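Local coordinates for protein glutathione S-transferase (Vibrio parahaemolyticus, PDB 7MIQ) that probably catalyses the conjugation of glutathione to electrophilic compounds, acting as a dimeric glutathione transferase of the Gtt2 class, at residues 31-40 and 47-55; 160-171 and 192-202. All coordinates share one frame; numbering follows the deposited sequence.

Interaction 1: 31-40 and 47-55; sequences LNVREGDNLS and SVNGKVPLL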
loop_
_atom_site.group_PDB
_atom_site.type_symbol
_atom_site.label_atom_id
_atom_site.label_comp_id
_atom_site.label_asym_id
_atom_site.label_seq_id
_atom_site.Cartn_x
_atom_site.Cartn_y
_atom_site.Cartn_z
ATOM N N LEU A 31 -16.732 -1.446 18.954
ATOM C CA LEU A 31 -15.786 -2.212 19.750
ATOM C C LEU A 31 -15.053 -1.284 20.711
ATOM O O LEU A 31 -15.007 -0.068 20.514
ATOM C CB LEU A 31 -14.754 -2.933 18.870
ATOM C CG LEU A 31 -15.244 -3.884 17.780
ATOM C CD1 LEU A 31 -14.064 -4.549 17.098
ATOM C CD2 LEU A 31 -16.166 -4.923 18.372
ATOM N N ASN A 32 -14.468 -1.870 21.753
ATOM C CA ASN A 32 -13.589 -1.099 22.629
ATOM C C ASN A 32 -12.275 -0.774 21.924
ATOM O O ASN A 32 -11.803 -1.521 21.069
ATOM C CB ASN A 32 -13.265 -1.872 23.911
ATOM C CG ASN A 32 -14.475 -2.067 24.816
ATOM O OD1 ASN A 32 -14.680 -3.157 25.363
ATOM N ND2 ASN A 32 -15.277 -1.019 24.982
ATOM N N VAL A 33 -11.662 0.335 22.323
ATOM C CA VAL A 33 -10.324 0.679 21.857
ATOM C C VAL A 33 -9.304 -0.119 22.655
ATOM O O VAL A 33 -9.349 -0.143 23.889
ATOM C CB VAL A 33 -10.073 2.185 21.991
ATOM C CG1 VAL A 33 -8.652 2.531 21.541
ATOM C CG2 VAL A 33 -11.111 2.964 21.178
ATOM N N ARG A 34 -8.373 -0.774 21.957
ATOM C CA ARG A 34 -7.380 -1.622 22.612
ATOM C C ARG A 34 -5.968 -1.066 22.499
ATOM O O ARG A 34 -5.009 -1.793 22.779
ATOM C CB ARG A 34 -7.420 -3.043 22.041
ATOM C CG ARG A 34 -8.811 -3.663 21.970
ATOM C CD ARG A 34 -9.125 -4.518 23.191
ATOM N NE ARG A 34 -10.558 -4.604 23.454
ATOM C CZ ARG A 34 -11.098 -5.307 24.444
ATOM N NH1 ARG A 34 -10.351 -6.010 25.280
ATOM N NH2 ARG A 34 -12.420 -5.309 24.594
ATOM N N GLU A 35 -5.820 0.200 22.106
ATOM C CA GLU A 35 -4.524 0.841 21.896
ATOM C C GLU A 35 -3.678 0.043 20.916
ATOM O O GLU A 35 -4.208 -0.737 20.115
ATOM C CB GLU A 35 -3.757 1.033 23.207
ATOM C CG GLU A 35 -3.819 2.444 23.777
ATOM C CD GLU A 35 -5.138 2.746 24.459
ATOM O OE1 GLU A 35 -5.503 2.017 25.410
ATOM O OE2 GLU A 35 -5.809 3.713 24.038
ATOM N N GLY A 36 -2.360 0.249 20.959
ATOM C CA GLY A 36 -1.467 -0.357 19.988
ATOM C C GLY A 36 -1.844 0.057 18.582
ATOM O O GLY A 36 -1.434 -0.564 17.595
ATOM N N ASP A 37 -2.632 1.131 18.508
ATOM C CA ASP A 37 -3.270 1.610 17.291
ATOM C C ASP A 37 -4.154 0.549 16.652
ATOM O O ASP A 37 -3.656 -0.399 16.038
ATOM C CB ASP A 37 -2.224 2.108 16.297
ATOM C CG ASP A 37 -1.808 3.533 16.571
ATOM O OD1 ASP A 37 -1.169 3.784 17.616
ATOM O OD2 ASP A 37 -2.127 4.403 15.733
ATOM N N ASN A 38 -5.468 0.702 16.812
ATOM C CA ASN A 38 -6.512 -0.019 16.089
ATOM C C ASN A 38 -6.591 -1.497 16.444
ATOM O O ASN A 38 -7.404 -2.206 15.850
ATOM C CB ASN A 38 -6.354 0.100 14.563
ATOM C CG ASN A 38 -6.056 1.522 14.110
ATOM O OD1 ASN A 38 -6.548 2.484 14.696
ATOM N ND2 ASN A 38 -5.238 1.659 13.064
ATOM N N LEU A 39 -5.789 -1.987 17.388
ATOM C CA LEU A 39 -5.722 -3.419 17.648
ATOM C C LEU A 39 -7.041 -3.946 18.209
ATOM O O LEU A 39 -7.770 -3.244 18.918
ATOM C CB LEU A 39 -4.576 -3.737 18.611
ATOM C CG LEU A 39 -3.178 -3.606 17.999
ATOM C CD1 LEU A 39 -2.094 -3.935 19.013
ATOM C CD2 LEU A 39 -3.057 -4.502 16.786
ATOM N N SER A 40 -7.348 -5.195 17.869
ATOM C CA SER A 40 -8.521 -5.879 18.386
ATOM C C SER A 40 -8.166 -6.670 19.645
ATOM O O SER A 40 -6.997 -6.883 19.978
ATOM C CB SER A 40 -9.122 -6.805 17.322
ATOM O OG SER A 40 -9.699 -6.072 16.252
ATOM N N SER A 47 -9.450 -10.837 12.168
ATOM C CA SER A 47 -8.782 -9.779 11.419
ATOM C C SER A 47 -7.348 -10.206 11.130
ATOM O O SER A 47 -6.542 -10.358 12.054
ATOM C CB SER A 47 -8.805 -8.466 12.204
ATOM O OG SER A 47 -8.181 -7.417 11.481
ATOM N N VAL A 48 -7.029 -10.389 9.847
ATOM C CA VAL A 48 -5.698 -10.862 9.471
ATOM C C VAL A 48 -4.625 -9.922 10.000
ATOM O O VAL A 48 -3.568 -10.367 10.463
ATOM C CB VAL A 48 -5.602 -11.030 7.943
ATOM C CG1 VAL A 48 -4.146 -11.157 7.513
ATOM C CG2 VAL A 48 -6.413 -12.238 7.508
ATOM N N ASN A 49 -4.864 -8.614 9.934
ATOM C CA ASN A 49 -3.902 -7.650 10.453
ATOM C C ASN A 49 -4.124 -7.339 11.929
ATOM O O ASN A 49 -3.342 -6.580 12.514
ATOM C CB ASN A 49 -3.928 -6.361 9.613
ATOM C CG ASN A 49 -5.179 -5.519 9.833
ATOM O OD1 ASN A 49 -6.167 -5.968 10.413
ATOM N ND2 ASN A 49 -5.137 -4.280 9.351
ATOM N N GLY A 50 -5.160 -7.915 12.539
ATOM C CA GLY A 50 -5.409 -7.747 13.957
ATOM C C GLY A 50 -5.944 -6.395 14.361
ATOM O O GLY A 50 -5.799 -6.008 15.524
ATOM N N LYS A 51 -6.569 -5.663 13.440
ATOM C CA LYS A 51 -6.982 -4.296 13.711
ATOM C C LYS A 51 -8.379 -4.039 13.162
ATOM O O LYS A 51 -8.898 -4.794 12.336
ATOM C CB LYS A 51 -5.991 -3.283 13.115
ATOM C CG LYS A 51 -4.632 -3.263 13.800
ATOM C CD LYS A 51 -3.693 -2.262 13.150
ATOM C CE LYS A 51 -2.327 -2.269 13.818
ATOM N NZ LYS A 51 -1.688 -3.612 13.769
ATOM N N VAL A 52 -8.984 -2.961 13.653
ATOM C CA VAL A 52 -10.205 -2.400 13.080
ATOM C C VAL A 52 -9.777 -1.362 12.051
ATOM O O VAL A 52 -8.682 -0.792 12.175
ATOM C CB VAL A 52 -11.111 -1.781 14.161
ATOM C CG1 VAL A 52 -11.587 -2.843 15.134
ATOM C CG2 VAL A 52 -10.383 -0.660 14.893
ATOM N N PRO A 53 -10.595 -1.064 11.030
ATOM C CA PRO A 53 -11.941 -1.595 10.778
ATOM C C PRO A 53 -11.953 -3.025 10.245
ATOM O O PRO A 53 -10.967 -3.496 9.676
ATOM C CB PRO A 53 -12.500 -0.636 9.725
ATOM C CG PRO A 53 -11.294 -0.180 8.982
ATOM C CD PRO A 53 -10.204 -0.066 10.018
ATOM N N LEU A 54 -13.084 -3.701 10.435
ATOM C CA LEU A 54 -13.263 -5.074 9.977
ATOM C C LEU A 54 -14.653 -5.194 9.379
ATOM O O LEU A 54 -15.644 -4.892 10.050
ATOM C CB LEU A 54 -13.081 -6.072 11.127
ATOM C CG LEU A 54 -13.157 -7.561 10.772
ATOM C CD1 LEU A 54 -12.060 -7.937 9.780
ATOM C CD2 LEU A 54 -13.063 -8.420 12.032
ATOM N N LEU A 55 -14.725 -5.622 8.122
ATOM C CA LEU A 55 -15.995 -5.816 7.432
ATOM C C LEU A 55 -16.363 -7.293 7.459
ATOM O O LEU A 55 -15.533 -8.148 7.136
ATOM C CB LEU A 55 -15.916 -5.327 5.987
ATOM C CG LEU A 55 -17.214 -5.475 5.193
ATOM C CD1 LEU A 55 -18.262 -4.496 5.713
ATOM C CD2 LEU A 55 -16.959 -5.270 3.712
#

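Interaction 2: 160-171 and 192-202; sequences FSVVDITGYIFI and WFEQVSARDAF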
loop_
_atom_site.group_PDB
_atom_site.type_symbol
_atom_site.label_atom_id
_atom_site.label_comp_id
_atom_site.label_asym_id
_atom_site.label_seq_id
_atom_site.Cartn_x
_atom_site.Cartn_y
_atom_site.Cartn_z
ATOM N N PHE A 160 -12.160 13.836 -8.015
ATOM C CA PHE A 160 -12.106 13.344 -6.644
ATOM C C PHE A 160 -12.043 11.822 -6.647
ATOM O O PHE A 160 -12.794 11.162 -7.370
ATOM C CB PHE A 160 -13.332 13.833 -5.868
ATOM C CG PHE A 160 -13.411 13.319 -4.456
ATOM C CD1 PHE A 160 -12.725 13.955 -3.433
ATOM C CD2 PHE A 160 -14.192 12.211 -4.147
ATOM C CE1 PHE A 160 -12.799 13.491 -2.130
ATOM C CE2 PHE A 160 -14.269 11.737 -2.846
ATOM C CZ PHE A 160 -13.573 12.379 -1.836
ATOM N N SER A 161 -11.140 11.265 -5.840
ATOM C CA SER A 161 -10.952 9.823 -5.772
ATOM C C SER A 161 -10.638 9.427 -4.336
ATOM O O SER A 161 -10.527 10.272 -3.443
ATOM C CB SER A 161 -9.830 9.363 -6.710
ATOM O OG SER A 161 -8.560 9.674 -6.161
ATOM N N VAL A 162 -10.473 8.118 -4.123
ATOM C CA VAL A 162 -10.147 7.601 -2.798
ATOM C C VAL A 162 -8.840 8.194 -2.276
ATOM O O VAL A 162 -8.641 8.301 -1.060
ATOM C CB VAL A 162 -10.095 6.058 -2.838
ATOM C CG1 VAL A 162 -8.941 5.587 -3.712
ATOM C CG2 VAL A 162 -9.991 5.479 -1.427
ATOM N N VAL A 163 -7.934 8.593 -3.175
ATOM C CA VAL A 163 -6.672 9.180 -2.730
ATOM C C VAL A 163 -6.917 10.481 -1.979
ATOM O O VAL A 163 -6.173 10.826 -1.051
ATOM C CB VAL A 163 -5.722 9.392 -3.926
ATOM C CG1 VAL A 163 -4.370 9.919 -3.447
ATOM C CG2 VAL A 163 -5.540 8.091 -4.699
ATOM N N ASP A 164 -7.963 11.217 -2.351
ATOM C CA ASP A 164 -8.258 12.471 -1.669
ATOM C C ASP A 164 -8.828 12.234 -0.277
ATOM O O ASP A 164 -8.639 13.067 0.618
ATOM C CB ASP A 164 -9.210 13.302 -2.524
ATOM C CG ASP A 164 -8.615 13.639 -3.880
ATOM O OD1 ASP A 164 -7.730 14.518 -3.940
ATOM O OD2 ASP A 164 -9.005 13.001 -4.880
ATOM N N ILE A 165 -9.521 11.112 -0.066
ATOM C CA ILE A 165 -9.920 10.744 1.292
ATOM C C ILE A 165 -8.683 10.488 2.140
ATOM O O ILE A 165 -8.549 10.997 3.260
ATOM C CB ILE A 165 -10.845 9.513 1.270
ATOM C CG1 ILE A 165 -12.083 9.782 0.413
ATOM C CG2 ILE A 165 -11.244 9.120 2.690
ATOM C CD1 ILE A 165 -12.995 8.581 0.277
ATOM N N THR A 166 -7.750 9.701 1.601
ATOM C CA THR A 166 -6.522 9.380 2.318
ATOM C C THR A 166 -5.662 10.620 2.534
ATOM O O THR A 166 -5.070 10.792 3.606
ATOM C CB THR A 166 -5.756 8.304 1.547
ATOM O OG1 THR A 166 -6.556 7.116 1.487
ATOM C CG2 THR A 166 -4.426 7.990 2.217
ATOM N N GLY A 167 -5.582 11.499 1.533
ATOM C CA GLY A 167 -4.830 12.731 1.712
ATOM C C GLY A 167 -5.417 13.618 2.794
ATOM O O GLY A 167 -4.685 14.239 3.571
ATOM N N TYR A 168 -6.749 13.690 2.854
ATOM C CA TYR A 168 -7.423 14.471 3.889
ATOM C C TYR A 168 -7.063 13.968 5.281
ATOM O O TYR A 168 -6.737 14.764 6.171
ATOM C CB TYR A 168 -8.935 14.422 3.642
ATOM C CG TYR A 168 -9.837 14.904 4.762
ATOM C CD1 TYR A 168 -10.209 16.241 4.862
ATOM C CD2 TYR A 168 -10.362 14.008 5.688
ATOM C CE1 TYR A 168 -11.060 16.676 5.878
ATOM C CE2 TYR A 168 -11.206 14.430 6.698
ATOM C CZ TYR A 168 -11.553 15.761 6.789
ATOM O OH TYR A 168 -12.399 16.162 7.797
ATOM N N ILE A 169 -7.083 12.647 5.482
ATOM C CA ILE A 169 -6.687 12.081 6.769
ATOM C C ILE A 169 -5.223 12.392 7.062
ATOM O O ILE A 169 -4.861 12.729 8.198
ATOM C CB ILE A 169 -6.963 10.563 6.799
ATOM C CG1 ILE A 169 -8.465 10.284 6.690
ATOM C CG2 ILE A 169 -6.388 9.930 8.067
ATOM C CD1 ILE A 169 -9.277 10.848 7.838
ATOM N N PHE A 170 -4.362 12.293 6.044
ATOM C CA PHE A 170 -2.941 12.593 6.226
ATOM C C PHE A 170 -2.733 14.041 6.655
ATOM O O PHE A 170 -2.017 14.316 7.627
ATOM C CB PHE A 170 -2.172 12.285 4.934
ATOM C CG PHE A 170 -0.847 13.004 4.815
ATOM C CD1 PHE A 170 0.137 12.858 5.781
ATOM C CD2 PHE A 170 -0.585 13.817 3.721
ATOM C CE1 PHE A 170 1.354 13.522 5.665
ATOM C CE2 PHE A 170 0.624 14.482 3.597
ATOM C CZ PHE A 170 1.596 14.333 4.570
ATOM N N ILE A 171 -3.351 14.986 5.943
ATOM C CA ILE A 171 -3.186 16.392 6.304
ATOM C C ILE A 171 -3.820 16.675 7.664
ATOM O O ILE A 171 -3.298 17.486 8.441
ATOM C CB ILE A 171 -3.752 17.300 5.192
ATOM C CG1 ILE A 171 -2.894 17.198 3.924
ATOM C CG2 ILE A 171 -3.846 18.753 5.657
ATOM C CD1 ILE A 171 -1.406 17.471 4.145
ATOM N N TRP A 192 -6.956 22.793 -1.928
ATOM C CA TRP A 192 -7.544 21.466 -2.077
ATOM C C TRP A 192 -8.245 21.031 -0.796
ATOM O O TRP A 192 -9.361 20.500 -0.839
ATOM C CB TRP A 192 -6.451 20.474 -2.483
ATOM C CG TRP A 192 -6.751 19.022 -2.212
ATOM C CD1 TRP A 192 -7.401 18.146 -3.036
ATOM C CD2 TRP A 192 -6.384 18.277 -1.044
ATOM N NE1 TRP A 192 -7.474 16.905 -2.443
ATOM C CE2 TRP A 192 -6.855 16.961 -1.220
ATOM C CE3 TRP A 192 -5.704 18.599 0.137
ATOM C CZ2 TRP A 192 -6.673 15.967 -0.256
ATOM C CZ3 TRP A 192 -5.520 17.611 1.091
ATOM C CH2 TRP A 192 -6.002 16.310 0.887
ATOM N N PHE A 193 -7.615 21.267 0.357
ATOM C CA PHE A 193 -8.220 20.850 1.617
ATOM C C PHE A 193 -9.502 21.624 1.903
ATOM O O PHE A 193 -10.486 21.046 2.379
ATOM C CB PHE A 193 -7.226 21.017 2.762
ATOM C CG PHE A 193 -7.637 20.307 4.022
ATOM C CD1 PHE A 193 -8.480 20.917 4.936
ATOM C CD2 PHE A 193 -7.185 19.028 4.285
ATOM C CE1 PHE A 193 -8.862 20.262 6.094
ATOM C CE2 PHE A 193 -7.564 18.367 5.444
ATOM C CZ PHE A 193 -8.405 18.986 6.345
ATOM N N GLU A 194 -9.507 22.932 1.635
ATOM C CA GLU A 194 -10.741 23.702 1.774
ATOM C C GLU A 194 -11.844 23.108 0.906
ATOM O O GLU A 194 -13.003 23.020 1.328
ATOM C CB GLU A 194 -10.486 25.165 1.404
ATOM C CG GLU A 194 -11.729 26.052 1.396
ATOM C CD GLU A 194 -11.975 26.745 2.728
ATOM O OE1 GLU A 194 -11.149 26.583 3.654
ATOM O OE2 GLU A 194 -12.997 27.456 2.849
ATOM N N GLN A 195 -11.484 22.666 -0.299
ATOM C CA GLN A 195 -12.445 22.092 -1.232
ATOM C C GLN A 195 -12.961 20.744 -0.735
ATOM O O GLN A 195 -14.173 20.519 -0.656
ATOM C CB GLN A 195 -11.768 21.954 -2.598
ATOM C CG GLN A 195 -12.659 21.683 -3.777
ATOM C CD GLN A 195 -11.902 21.855 -5.084
ATOM O OE1 GLN A 195 -10.890 22.559 -5.141
ATOM N NE2 GLN A 195 -12.384 21.208 -6.136
ATOM N N VAL A 196 -12.046 19.840 -0.383
ATOM C CA VAL A 196 -12.439 18.493 0.021
ATOM C C VAL A 196 -13.181 18.519 1.353
ATOM O O VAL A 196 -14.201 17.838 1.522
ATOM C CB VAL A 196 -11.198 17.582 0.072
ATOM C CG1 VAL A 196 -11.540 16.243 0.693
ATOM C CG2 VAL A 196 -10.630 17.388 -1.328
ATOM N N SER A 197 -12.698 19.308 2.317
ATOM C CA SER A 197 -13.334 19.344 3.631
ATOM C C SER A 197 -14.736 19.938 3.594
ATOM O O SER A 197 -15.456 19.836 4.594
ATOM C CB SER A 197 -12.472 20.131 4.623
ATOM O OG SER A 197 -12.521 21.520 4.343
ATOM N N ALA A 198 -15.138 20.550 2.481
ATOM C CA ALA A 198 -16.487 21.073 2.316
ATOM C C ALA A 198 -17.475 20.041 1.780
ATOM O O ALA A 198 -18.681 20.313 1.767
ATOM C CB ALA A 198 -16.472 22.286 1.380
ATOM N N ARG A 199 -17.003 18.876 1.337
ATOM C CA ARG A 199 -17.894 17.867 0.781
ATOM C C ARG A 199 -18.798 17.293 1.867
ATOM O O ARG A 199 -18.403 17.161 3.027
ATOM C CB ARG A 199 -17.090 16.741 0.124
ATOM C CG ARG A 199 -16.217 17.184 -1.042
ATOM C CD ARG A 199 -15.354 16.029 -1.570
ATOM N NE ARG A 199 -16.151 14.992 -2.217
ATOM C CZ ARG A 199 -16.433 14.964 -3.513
ATOM N NH1 ARG A 199 -15.986 15.898 -4.338
ATOM N NH2 ARG A 199 -17.180 13.973 -3.994
ATOM N N ASP A 200 -20.027 16.944 1.472
ATOM C CA ASP A 200 -21.010 16.449 2.437
ATOM C C ASP A 200 -20.503 15.220 3.185
ATOM O O ASP A 200 -20.749 15.073 4.387
ATOM C CB ASP A 200 -22.328 16.130 1.728
ATOM C CG ASP A 200 -23.037 17.375 1.220
ATOM O OD1 ASP A 200 -22.800 18.470 1.776
ATOM O OD2 ASP A 200 -23.836 17.258 0.267
ATOM N N ALA A 201 -19.794 14.324 2.493
ATOM C CA ALA A 201 -19.351 13.086 3.125
ATOM C C ALA A 201 -18.300 13.319 4.201
ATOM O O ALA A 201 -18.092 12.444 5.048
ATOM C CB ALA A 201 -18.803 12.122 2.074
ATOM N N PHE A 202 -17.633 14.468 4.187
ATOM C CA PHE A 202 -16.604 14.767 5.173
ATOM C C PHE A 202 -17.147 15.512 6.383
ATOM O O PHE A 202 -16.421 15.675 7.369
ATOM C CB PHE A 202 -15.476 15.575 4.524
ATOM C CG PHE A 202 -14.670 14.793 3.521
ATOM C CD1 PHE A 202 -15.222 14.415 2.303
ATOM C CD2 PHE A 202 -13.362 14.439 3.795
ATOM C CE1 PHE A 202 -14.481 13.690 1.383
ATOM C CE2 PHE A 202 -12.616 13.722 2.878
ATOM C CZ PHE A 202 -13.176 13.345 1.669
#

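Interaction 1: 31-40 and 47-55
Leu39 and Lys51 face each other as a single antiparallel beta bridge, a non-hydrogen-bonded pair whose CA atoms are 4.2 Å apart. The bridge lies in the thioredoxin-like domain, where the loop after strand 27-30 returns past the chain leading to cis-Pro53 and strand 54-56. Two backbone bonds flank it: Val52 N reaches Asn38 O at 2.8 Å, while Ser40 N binds Gly50 O at 2.9 Å. The tight part surrounds Val52. Its CG1 branch meets Leu31 CD1 at 3.6 Å, the leucine and valine lying alongside one another and running opposite ways, and also packs beside Ser40 OG, a buried hydroxyl with no polar partner in the model. The CG2 branch lies against Asn38 O. Asn38 CB rests near Val52 O, and the asparagine's amide oxygen is held by Thr9. Ser11 of helix 10-22 binds Val52 O, tying the residue before the cis-proline to that helix. In glutathione transferases the main chain at this position commonly holds the cysteinyl part of glutathione, a role consistent with the geometry here. The Asx turn of Asn49, whose OD1 accepts from Lys51 N, shapes the approach to the bridge, and Asn49 ND2 binds Glu65. Away from Val52 the contact loosens: Gly36 and Asp37 are poorly ordered, and the Asp37 carboxylate makes a long, weak ion pair with Arg114. Across this partly exposed side runs the lysine, extended as far as CE, with Lys51 CE 3.2 Å from Asp37 O. A final bend (chi4 58°) brings Lys51 NZ to 3.4 Å from Leu39 CD2.

Interaction 2: 160-171 and 192-202
Asp164 OD1 is gripped by two N-H groups: Trp192 NE1 at 2.8 Å, on the anti side and 26° out of the carboxylate plane, and the backbone N of Ile155. The carboxylate is held further through OD2, whose anti lone pair accepts from Ser161 N at 2.9 Å. The indole edge beyond NE1 lies against the helix backbone, with Trp192 CH2 3.4 Å from Gly167 C. Ser161 OG in turn accepts from Val163 N, completing a capping box at the start of helix 162-177. This N-capping box is a recurring feature of the all-helical C-terminal domain of glutathione transferases, and here it is coupled to the neighbouring helix 187-196. The segments 162-171 and 192-196 cross at -112°, and Phe160, Tyr168, Phe193 and Phe202 form an aromatic cluster at this crossing. Phe202 turns its edge to the face of Tyr168 in a T-shaped pair, centroids 4.7 Å apart. Phe193 lies nearly parallel to Tyr168 but is slid aside, touching Tyr168 CD1 with CE2 at 3.4 Å. Just before the capping box, a bend at chi3 (68°) lays the Arg199 guanidinium flat on the Phe160 ring, a cation-pi stack with centres 3.6 Å apart, while Arg199 NE forms a salt bridge with Glu21 of helix 10-22.

The two contacts lie on opposite sides of the chain's centre, about 24 Å apart between centres, and share no segment. Interaction 1 belongs to the thioredoxin-like domain and is only partly buried; main-chain bonds define it, with a small apolar contact at Val52 and a looser lysine side. Interaction 2 sits in the helical domain and is buried, with aromatic packing, one carboxylate and a stacked guanidinium in place of paired backbones. Helix 10-22 is a neighbour of both: near the start of that helix, Ser11 and Cys12 meet 47-55, whereas Lys20 and Glu21, toward its other end, meet 192-202. The second subunit reaches interaction 1, through its Trp97 and Gln104, but does not touch interaction 2.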